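Local coordinates for protein heme oxygenase (mycobilin-producing) (Mycobacterium tuberculosis, PDB 3HX9) that probably degrades heme oxidatively with a suitable electron donor, opening the porphyrin ring to mycobilin and releasing iron, at residues H28-S33 / T55-D60; E48-V53 / G86-E91. All coordinates share one frame; numbering follows the deposited sequence.

Contact 1 (H28-S33 / T55-D60). With HEM (protoporphyrin IX containing Fe), chain C.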
loop_
_atom_site.group_PDB
_atom_site.type_symbol
_atom_site.label_atom_id
_atom_site.label_comp_id
_atom_site.label_asym_id
_atom_site.label_seq_id
_atom_site.Cartn_x
_atom_site.Cartn_y
_atom_site.Cartn_z
ATOM N N HIS A 28 -15.816 -0.957 10.148
ATOM C CA HIS A 28 -16.493 -2.114 9.531
ATOM C C HIS A 28 -17.555 -1.711 8.552
ATOM O O HIS A 28 -18.374 -2.543 8.139
ATOM C CB HIS A 28 -17.044 -3.070 10.658
ATOM C CG HIS A 28 -15.965 -3.639 11.527
ATOM N ND1 HIS A 28 -15.589 -3.060 12.730
ATOM C CD2 HIS A 28 -15.130 -4.683 11.333
ATOM C CE1 HIS A 28 -14.593 -3.758 13.249
ATOM N NE2 HIS A 28 -14.299 -4.743 12.422
ATOM N N ALA A 29 -17.507 -0.439 8.137
ATOM C CA ALA A 29 -18.484 0.145 7.199
ATOM C C ALA A 29 -18.637 -0.562 5.830
ATOM O O ALA A 29 -19.706 -0.460 5.195
ATOM C CB ALA A 29 -18.153 1.666 6.985
ATOM N N VAL A 30 -17.594 -1.225 5.358
ATOM C CA VAL A 30 -17.575 -1.770 4.014
ATOM C C VAL A 30 -17.702 -3.302 4.103
ATOM O O VAL A 30 -17.767 -3.985 3.082
ATOM C CB VAL A 30 -16.269 -1.346 3.285
ATOM C CG1 VAL A 30 -16.264 -1.731 1.746
ATOM C CG2 VAL A 30 -16.067 0.166 3.435
ATOM N N GLU A 31 -17.661 -3.819 5.315
ATOM C CA GLU A 31 -17.703 -5.289 5.556
ATOM C C GLU A 31 -18.774 -5.988 4.701
ATOM O O GLU A 31 -19.902 -5.491 4.566
ATOM C CB GLU A 31 -17.958 -5.484 7.070
ATOM C CG GLU A 31 -17.800 -6.907 7.640
ATOM C CD GLU A 31 -18.302 -7.052 9.109
ATOM O OE1 GLU A 31 -17.462 -7.036 10.042
ATOM O OE2 GLU A 31 -19.535 -7.209 9.331
ATOM N N ASN A 32 -18.393 -7.114 4.093
ATOM C CA ASN A 32 -19.270 -7.923 3.277
ATOM C C ASN A 32 -19.695 -7.317 1.971
ATOM O O ASN A 32 -20.604 -7.831 1.351
ATOM C CB ASN A 32 -20.543 -8.275 4.082
ATOM C CG ASN A 32 -20.230 -8.972 5.383
ATOM O OD1 ASN A 32 -20.933 -8.781 6.369
ATOM N ND2 ASN A 32 -19.205 -9.789 5.401
ATOM N N SER A 33 -19.102 -6.197 1.538
ATOM C CA SER A 33 -19.454 -5.651 0.230
ATOM C C SER A 33 -18.883 -6.614 -0.797
ATOM O O SER A 33 -17.805 -7.166 -0.537
ATOM C CB SER A 33 -18.759 -4.309 -0.019
ATOM O OG SER A 33 -19.211 -3.341 0.868
ATOM N N THR A 55 -7.265 -0.068 0.142
ATOM C CA THR A 55 -8.401 -1.010 0.097
ATOM C C THR A 55 -8.091 -2.086 -0.934
ATOM O O THR A 55 -7.393 -1.857 -1.936
ATOM C CB THR A 55 -9.733 -0.343 -0.270
ATOM O OG1 THR A 55 -9.753 0.022 -1.685
ATOM C CG2 THR A 55 -9.953 0.888 0.582
ATOM N N HIS A 56 -8.610 -3.296 -0.660
ATOM C CA HIS A 56 -8.284 -4.479 -1.505
ATOM C C HIS A 56 -9.574 -5.088 -2.043
ATOM O O HIS A 56 -10.563 -5.214 -1.302
ATOM C CB HIS A 56 -7.656 -5.516 -0.554
ATOM C CG HIS A 56 -6.346 -5.043 0.005
ATOM N ND1 HIS A 56 -6.221 -4.338 1.181
ATOM C CD2 HIS A 56 -5.100 -5.143 -0.522
ATOM C CE1 HIS A 56 -4.936 -4.063 1.385
ATOM N NE2 HIS A 56 -4.235 -4.575 0.381
ATOM N N TRP A 57 -9.572 -5.398 -3.335
ATOM C CA TRP A 57 -10.771 -5.922 -3.993
ATOM C C TRP A 57 -10.386 -7.090 -4.870
ATOM O O TRP A 57 -9.298 -7.161 -5.400
ATOM C CB TRP A 57 -11.442 -4.869 -4.835
ATOM C CG TRP A 57 -11.817 -3.644 -4.046
ATOM C CD1 TRP A 57 -10.982 -2.607 -3.654
ATOM C CD2 TRP A 57 -13.094 -3.390 -3.457
ATOM N NE1 TRP A 57 -11.685 -1.749 -2.845
ATOM C CE2 TRP A 57 -12.997 -2.157 -2.756
ATOM C CE3 TRP A 57 -14.325 -4.047 -3.507
ATOM C CZ2 TRP A 57 -14.099 -1.614 -2.030
ATOM C CZ3 TRP A 57 -15.422 -3.533 -2.799
ATOM C CH2 TRP A 57 -15.305 -2.292 -2.093
ATOM N N GLU A 58 -11.329 -7.989 -5.068
ATOM C CA GLU A 58 -11.127 -9.052 -6.063
ATOM C C GLU A 58 -10.950 -8.583 -7.495
ATOM O O GLU A 58 -10.214 -9.222 -8.259
ATOM C CB GLU A 58 -12.348 -9.985 -6.026
ATOM C CG GLU A 58 -12.646 -10.481 -4.616
ATOM C CD GLU A 58 -13.450 -11.769 -4.601
ATOM O OE1 GLU A 58 -14.411 -11.894 -5.431
ATOM O OE2 GLU A 58 -13.088 -12.634 -3.745
ATOM N N SER A 59 -11.617 -7.488 -7.904
ATOM C CA SER A 59 -11.514 -6.970 -9.242
ATOM C C SER A 59 -11.776 -5.482 -9.256
ATOM O O SER A 59 -12.387 -4.956 -8.309
ATOM C CB SER A 59 -12.583 -7.624 -10.132
ATOM O OG SER A 59 -13.906 -7.245 -9.732
ATOM N N ASP A 60 -11.362 -4.844 -10.326
ATOM C CA ASP A 60 -11.733 -3.447 -10.507
ATOM C C ASP A 60 -13.262 -3.353 -10.614
ATOM O O ASP A 60 -13.847 -2.403 -10.093
ATOM C CB ASP A 60 -11.123 -2.909 -11.762
ATOM C CG ASP A 60 -11.570 -1.490 -12.058
ATOM O OD1 ASP A 60 -11.352 -0.581 -11.214
ATOM O OD2 ASP A 60 -12.212 -1.274 -13.150
HETATM C CHA HEM C . -17.551 8.589 5.362
HETATM C CHB HEM C . -16.994 12.971 3.319
HETATM C CHC HEM C . -16.453 10.725 -0.994
HETATM C CHD HEM C . -16.342 6.446 1.191
HETATM C C1A HEM C . -17.483 9.965 5.178
HETATM C C2A HEM C . -17.693 10.953 6.172
HETATM C C3A HEM C . -17.499 12.156 5.626
HETATM C C4A HEM C . -17.212 11.965 4.225
HETATM C CMA HEM C . -17.637 13.519 6.315
HETATM C CAA HEM C . -18.073 10.689 7.642
HETATM C CBA HEM C . -16.813 10.580 8.451
HETATM C CGA HEM C . -17.151 11.049 9.843
HETATM O O1A HEM C . -17.018 12.302 10.075
HETATM O O2A HEM C . -17.569 10.166 10.677
HETATM C C1B HEM C . -16.865 12.731 1.981
HETATM C C2B HEM C . -16.709 13.732 0.936
HETATM C C3B HEM C . -16.541 13.124 -0.221
HETATM C C4B HEM C . -16.570 11.680 0.019
HETATM C CMB HEM C . -16.780 15.241 1.233
HETATM C CAB HEM C . -16.368 13.725 -1.637
HETATM C CBB HEM C . -15.751 14.869 -1.858
HETATM C C1C HEM C . -16.376 9.354 -0.780
HETATM C C2C HEM C . -16.137 8.361 -1.764
HETATM C C3C HEM C . -16.097 7.185 -1.176
HETATM C C4C HEM C . -16.353 7.425 0.248
HETATM C CMC HEM C . -15.957 8.626 -3.287
HETATM C CAC HEM C . -15.816 5.798 -1.782
HETATM C CBC HEM C . -15.696 5.522 -3.086
HETATM C C1D HEM C . -16.698 6.626 2.500
HETATM C C2D HEM C . -16.939 5.549 3.439
HETATM C C3D HEM C . -17.317 6.221 4.690
HETATM C C4D HEM C . -17.264 7.633 4.437
HETATM C CMD HEM C . -16.807 4.025 3.196
HETATM C CAD HEM C . -17.688 5.454 6.009
HETATM C CBD HEM C . -19.208 5.354 6.036
HETATM C CGD HEM C . -19.818 4.659 7.247
HETATM O O1D HEM C . -20.888 3.989 7.036
HETATM O O2D HEM C . -19.287 4.751 8.402
HETATM N NA HEM C . -17.187 10.610 3.974
HETATM N NB HEM C . -16.706 11.506 1.399
HETATM N NC HEM C . -16.485 8.770 0.485
HETATM N ND HEM C . -16.880 7.821 3.112
HETATM FE FE HEM C . -17.032 9.670 2.198
#
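In the wall of the heme pocket of this ferredoxin-like dimeric alpha-beta barrel subunit, Val30 of the loop after helix 16-25 meets Trp57 at the end of strand 51-57. Val30 CG1 lies 4.0 Å from Trp57 CH2, at the far end of the six-membered ring, and the two side chains cross at about a right angle. CG1 stands anti to the backbone N (chi1 -172°) and reaches the indole, while CG2 lies 3.9 Å from the methyl carbon CMD of the chain C heme. The second heme, chain E, also touches Val30 and Thr55, so the contact borders both hemes. Ala29 CB comes within 3.4 Å of the propionate carbon CGD of the chain C heme. Ser33 brings its CB to 4.4 Å from the neighbouring ring atom, Trp57 CZ3. The loop is shaped by two overlapping turns, type I from His28 to Glu31 and type II from Val30 to Ser33. Val30 O accepts from both Ser33 N and Ser33 OG, which approach from the same face of its carbonyl plane; the OG bond is 2.7 Å. The pyrrole side of Trp57 is tethered: NE1 donates in the ring plane to Thr55 OG1 at 2.9 Å, bent to 150°. Phe36, Phe63 (edge-to-face) and Trp66, the predicted transition-state stabiliser, complete the hold on the indole; Trp66 also touches Val30 and Ser33. No hydrogen bond crosses the contact; the bonds described lie within a segment, and Thr55 OG1 has a second partner in Lys5 O of strand 3-9. They leave an apolar surface beside the hemes.

Contact 2 (E48-V53 / G86-E91); sequences EERYFV and GASLLE. With HEM (protoporphyrin IX containing Fe), chain E.
Arg50 and Phe52 face Ser88 and Leu90 from two strands, 51-57 and 87-99, that run in the same general direction on either side of strand 3-9. The nearest CA atoms stand 8.7 Å apart at Arg50 and Ala87. No hydrogen bond joins the segments directly; the side chains meet across strand 3-9. Phe52 CZ lies 4.2 Å from Leu90 CD1, an apolar touch at the end of each side chain. Arg50 NH1 and Ser88 OG are 3.7 Å apart and share a water, which accepts from NH1 at 3.0 Å and from OG at 2.8 Å. This water and Ser88 OG lie at the guanidinium edge, near its plane. Another part of that edge is held by Glu48. Arg50 bends at chi3 (-73°) and grips the carboxylate side-on, with NE to OE2 at 2.9 Å and NH2 to OE1 at 3.0 Å. Both oxygens are met from above the carboxylate plane. Glu48 OE2 also takes the backbone N of Arg50 on its anti lone pair. The salt bridge and water together limit rotation of the guanidinium. Val53 and Leu89 pack on the chain E heme, and Gly86 N is 2.9 Å from its propionate O2D. Ala8 of strand 3-9 lies against Arg50 and Phe52. Helix 60-68 packs on the end of segment 86-91, Phe63 on Leu89 and Gln64 on Glu91. Phe52 also meets Phe52 and Phe92 of the second subunit, and at Glu91 the sheet continues antiparallel into that subunit.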
loop_
_atom_site.group_PDB
_atom_site.type_symbol
_atom_site.label_atom_id
_atom_site.label_comp_id
_atom_site.label_asym_id
_atom_site.label_seq_id
_atom_site.Cartn_x
_atom_site.Cartn_y
_atom_site.Cartn_z
ATOM N N GLU A 48 6.078 10.652 3.020
ATOM C CA GLU A 48 4.698 10.937 2.548
ATOM C C GLU A 48 4.033 11.747 3.664
ATOM O O GLU A 48 4.356 11.549 4.854
ATOM C CB GLU A 48 3.995 9.565 2.312
ATOM C CG GLU A 48 2.670 9.426 1.554
ATOM C CD GLU A 48 2.384 10.402 0.429
ATOM O OE1 GLU A 48 2.713 10.221 -0.753
ATOM O OE2 GLU A 48 1.738 11.329 0.790
ATOM N N GLU A 49 3.185 12.730 3.324
ATOM C CA GLU A 49 2.455 13.464 4.330
ATOM C C GLU A 49 0.987 13.010 4.418
ATOM O O GLU A 49 0.260 13.411 5.323
ATOM C CB GLU A 49 2.503 14.997 3.990
ATOM C CG GLU A 49 2.123 15.287 2.481
ATOM C CD GLU A 49 3.228 14.878 1.427
ATOM O OE1 GLU A 49 4.362 15.442 1.537
ATOM O OE2 GLU A 49 2.965 14.021 0.507
ATOM N N ARG A 50 0.547 12.243 3.413
ATOM C CA ARG A 50 -0.876 11.848 3.313
ATOM C C ARG A 50 -1.083 10.543 4.077
ATOM O O ARG A 50 -0.159 9.739 4.161
ATOM C CB ARG A 50 -1.294 11.610 1.866
ATOM C CG ARG A 50 -1.063 12.882 1.038
ATOM C CD ARG A 50 -1.430 12.667 -0.428
ATOM N NE ARG A 50 -0.413 11.840 -1.035
ATOM C CZ ARG A 50 -0.437 11.488 -2.312
ATOM N NH1 ARG A 50 -1.464 11.892 -3.102
ATOM N NH2 ARG A 50 0.567 10.732 -2.795
ATOM N N TYR A 51 -2.256 10.398 4.646
ATOM C CA TYR A 51 -2.698 9.044 5.086
ATOM C C TYR A 51 -3.017 8.235 3.839
ATOM O O TYR A 51 -3.543 8.776 2.859
ATOM C CB TYR A 51 -3.955 9.131 5.924
ATOM C CG TYR A 51 -3.698 9.456 7.379
ATOM C CD1 TYR A 51 -3.856 8.470 8.395
ATOM C CD2 TYR A 51 -3.310 10.730 7.733
ATOM C CE1 TYR A 51 -3.588 8.788 9.747
ATOM C CE2 TYR A 51 -3.050 11.066 9.094
ATOM C CZ TYR A 51 -3.245 10.112 10.066
ATOM O OH TYR A 51 -2.986 10.478 11.391
ATOM N N PHE A 52 -2.755 6.926 3.898
ATOM C CA PHE A 52 -3.164 6.034 2.777
ATOM C C PHE A 52 -4.238 5.119 3.286
ATOM O O PHE A 52 -4.023 4.438 4.288
ATOM C CB PHE A 52 -2.000 5.129 2.295
ATOM C CG PHE A 52 -1.066 5.755 1.296
ATOM C CD1 PHE A 52 -1.078 7.141 1.070
ATOM C CD2 PHE A 52 -0.173 4.973 0.581
ATOM C CE1 PHE A 52 -0.213 7.701 0.141
ATOM C CE2 PHE A 52 0.712 5.519 -0.352
ATOM C CZ PHE A 52 0.695 6.932 -0.523
ATOM N N VAL A 53 -5.386 5.116 2.611
ATOM C CA VAL A 53 -6.483 4.256 2.933
ATOM C C VAL A 53 -6.394 3.165 1.864
ATOM O O VAL A 53 -6.747 3.397 0.726
ATOM C CB VAL A 53 -7.811 5.002 2.847
ATOM C CG1 VAL A 53 -8.997 4.068 3.181
ATOM C CG2 VAL A 53 -7.747 6.154 3.932
ATOM N N GLY A 86 -8.264 17.088 0.717
ATOM C CA GLY A 86 -8.109 16.672 -0.667
ATOM C C GLY A 86 -7.855 15.160 -0.630
ATOM O O GLY A 86 -7.558 14.597 0.459
ATOM N N ALA A 87 -7.973 14.534 -1.784
ATOM C CA ALA A 87 -7.703 13.093 -1.866
ATOM C C ALA A 87 -7.284 12.778 -3.305
ATOM O O ALA A 87 -7.725 13.456 -4.288
ATOM C CB ALA A 87 -8.967 12.357 -1.507
ATOM N N SER A 88 -6.521 11.702 -3.459
ATOM C CA SER A 88 -6.132 11.215 -4.776
ATOM C C SER A 88 -6.338 9.709 -4.718
ATOM O O SER A 88 -5.774 9.082 -3.855
ATOM C CB SER A 88 -4.650 11.465 -5.052
ATOM O OG SER A 88 -4.417 12.896 -5.128
ATOM N N LEU A 89 -7.067 9.165 -5.677
ATOM C CA LEU A 89 -7.245 7.673 -5.763
ATOM C C LEU A 89 -6.117 7.145 -6.572
ATOM O O LEU A 89 -5.942 7.548 -7.782
ATOM C CB LEU A 89 -8.546 7.390 -6.552
ATOM C CG LEU A 89 -8.957 5.924 -6.732
ATOM C CD1 LEU A 89 -8.998 5.181 -5.423
ATOM C CD2 LEU A 89 -10.313 5.937 -7.384
ATOM N N LEU A 90 -5.341 6.206 -6.004
ATOM C CA LEU A 90 -4.238 5.596 -6.660
ATOM C C LEU A 90 -4.667 4.154 -6.902
ATOM O O LEU A 90 -5.078 3.480 -5.951
ATOM C CB LEU A 90 -2.936 5.615 -5.791
ATOM C CG LEU A 90 -2.727 6.929 -5.041
ATOM C CD1 LEU A 90 -1.535 6.829 -4.106
ATOM C CD2 LEU A 90 -2.580 8.140 -6.014
ATOM N N GLU A 91 -4.582 3.706 -8.168
ATOM C CA GLU A 91 -5.130 2.386 -8.508
ATOM C C GLU A 91 -4.123 1.444 -9.103
ATOM O O GLU A 91 -3.344 1.791 -9.982
ATOM C CB GLU A 91 -6.289 2.517 -9.519
ATOM C CG GLU A 91 -7.296 3.624 -9.118
ATOM C CD GLU A 91 -8.494 3.676 -10.062
ATOM O OE1 GLU A 91 -9.043 2.618 -10.478
ATOM O OE2 GLU A 91 -8.931 4.809 -10.340
HETATM C CHA HEM E . -13.532 10.697 3.108
HETATM C CHB HEM E . -13.990 6.367 5.280
HETATM C CHC HEM E . -12.436 4.216 1.196
HETATM C CHD HEM E . -12.863 8.450 -1.133
HETATM C C1A HEM E . -13.714 9.699 4.042
HETATM C C2A HEM E . -13.977 9.950 5.440
HETATM C C3A HEM E . -14.123 8.765 6.032
HETATM C C4A HEM E . -13.915 7.744 5.066
HETATM C CMA HEM E . -14.372 8.466 7.515
HETATM C CAA HEM E . -14.080 11.366 6.075
HETATM C CBA HEM E . -12.667 11.846 6.445
HETATM C CGA HEM E . -12.591 13.200 7.136
HETATM O O1A HEM E . -11.977 14.082 6.567
HETATM O O2A HEM E . -13.129 13.391 8.230
HETATM C C1B HEM E . -13.589 5.443 4.351
HETATM C C2B HEM E . -13.469 4.021 4.630
HETATM C C3B HEM E . -13.025 3.419 3.496
HETATM C C4B HEM E . -12.836 4.445 2.478
HETATM C CMB HEM E . -13.804 3.313 5.952
HETATM C CAB HEM E . -12.717 1.927 3.394
HETATM C CBB HEM E . -12.794 1.236 2.263
HETATM C C1C HEM E . -12.438 5.174 0.215
HETATM C C2C HEM E . -12.007 4.968 -1.145
HETATM C C3C HEM E . -12.113 6.178 -1.719
HETATM C C4C HEM E . -12.620 7.132 -0.800
HETATM C CMC HEM E . -11.387 3.698 -1.762
HETATM C CAC HEM E . -11.769 6.512 -3.161
HETATM C CBC HEM E . -12.452 5.844 -4.096
HETATM C C1D HEM E . -13.065 9.447 -0.220
HETATM C C2D HEM E . -13.084 10.836 -0.566
HETATM C C3D HEM E . -13.287 11.548 0.759
HETATM C C4D HEM E . -13.346 10.504 1.770
HETATM C CMD HEM E . -12.937 11.399 -2.010
HETATM C CAD HEM E . -13.369 13.066 0.967
HETATM C CBD HEM E . -11.909 13.499 1.199
HETATM C CGD HEM E . -11.846 15.034 1.191
HETATM O O1D HEM E . -12.880 15.677 1.393
HETATM O O2D HEM E . -10.814 15.668 0.879
HETATM N NA HEM E . -13.667 8.313 3.829
HETATM N NB HEM E . -13.219 5.657 3.056
HETATM N NC HEM E . -12.839 6.498 0.405
HETATM N ND HEM E . -13.163 9.300 1.152
HETATM FE FE HEM E . -12.908 7.524 2.178
HETATM O O HOH W 1 -3.946 13.404 -2.391
#

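In the fold
Contacts 1 and 2 use the two ends of strand 51-57, and their centres are about 17 Å apart on opposite sides of the chain's centre. Contact 1 is buried. It joins the end of the strand to the loop after helix 16-25 and borders both hemes. Contact 2 is partly buried and reaches across strand 3-9, near the second subunit, with the chain E heme beside it. Their chemistry follows their place. The first sets an aliphatic side chain against an indole that other aromatic rings surround. The second has an apolar pair and a water bridge between the segments, beside an ion pair within one of them. The contacts meet where Asp60 OD1 and Glu91 OE1, two like charges, lie 4.0 Å apart.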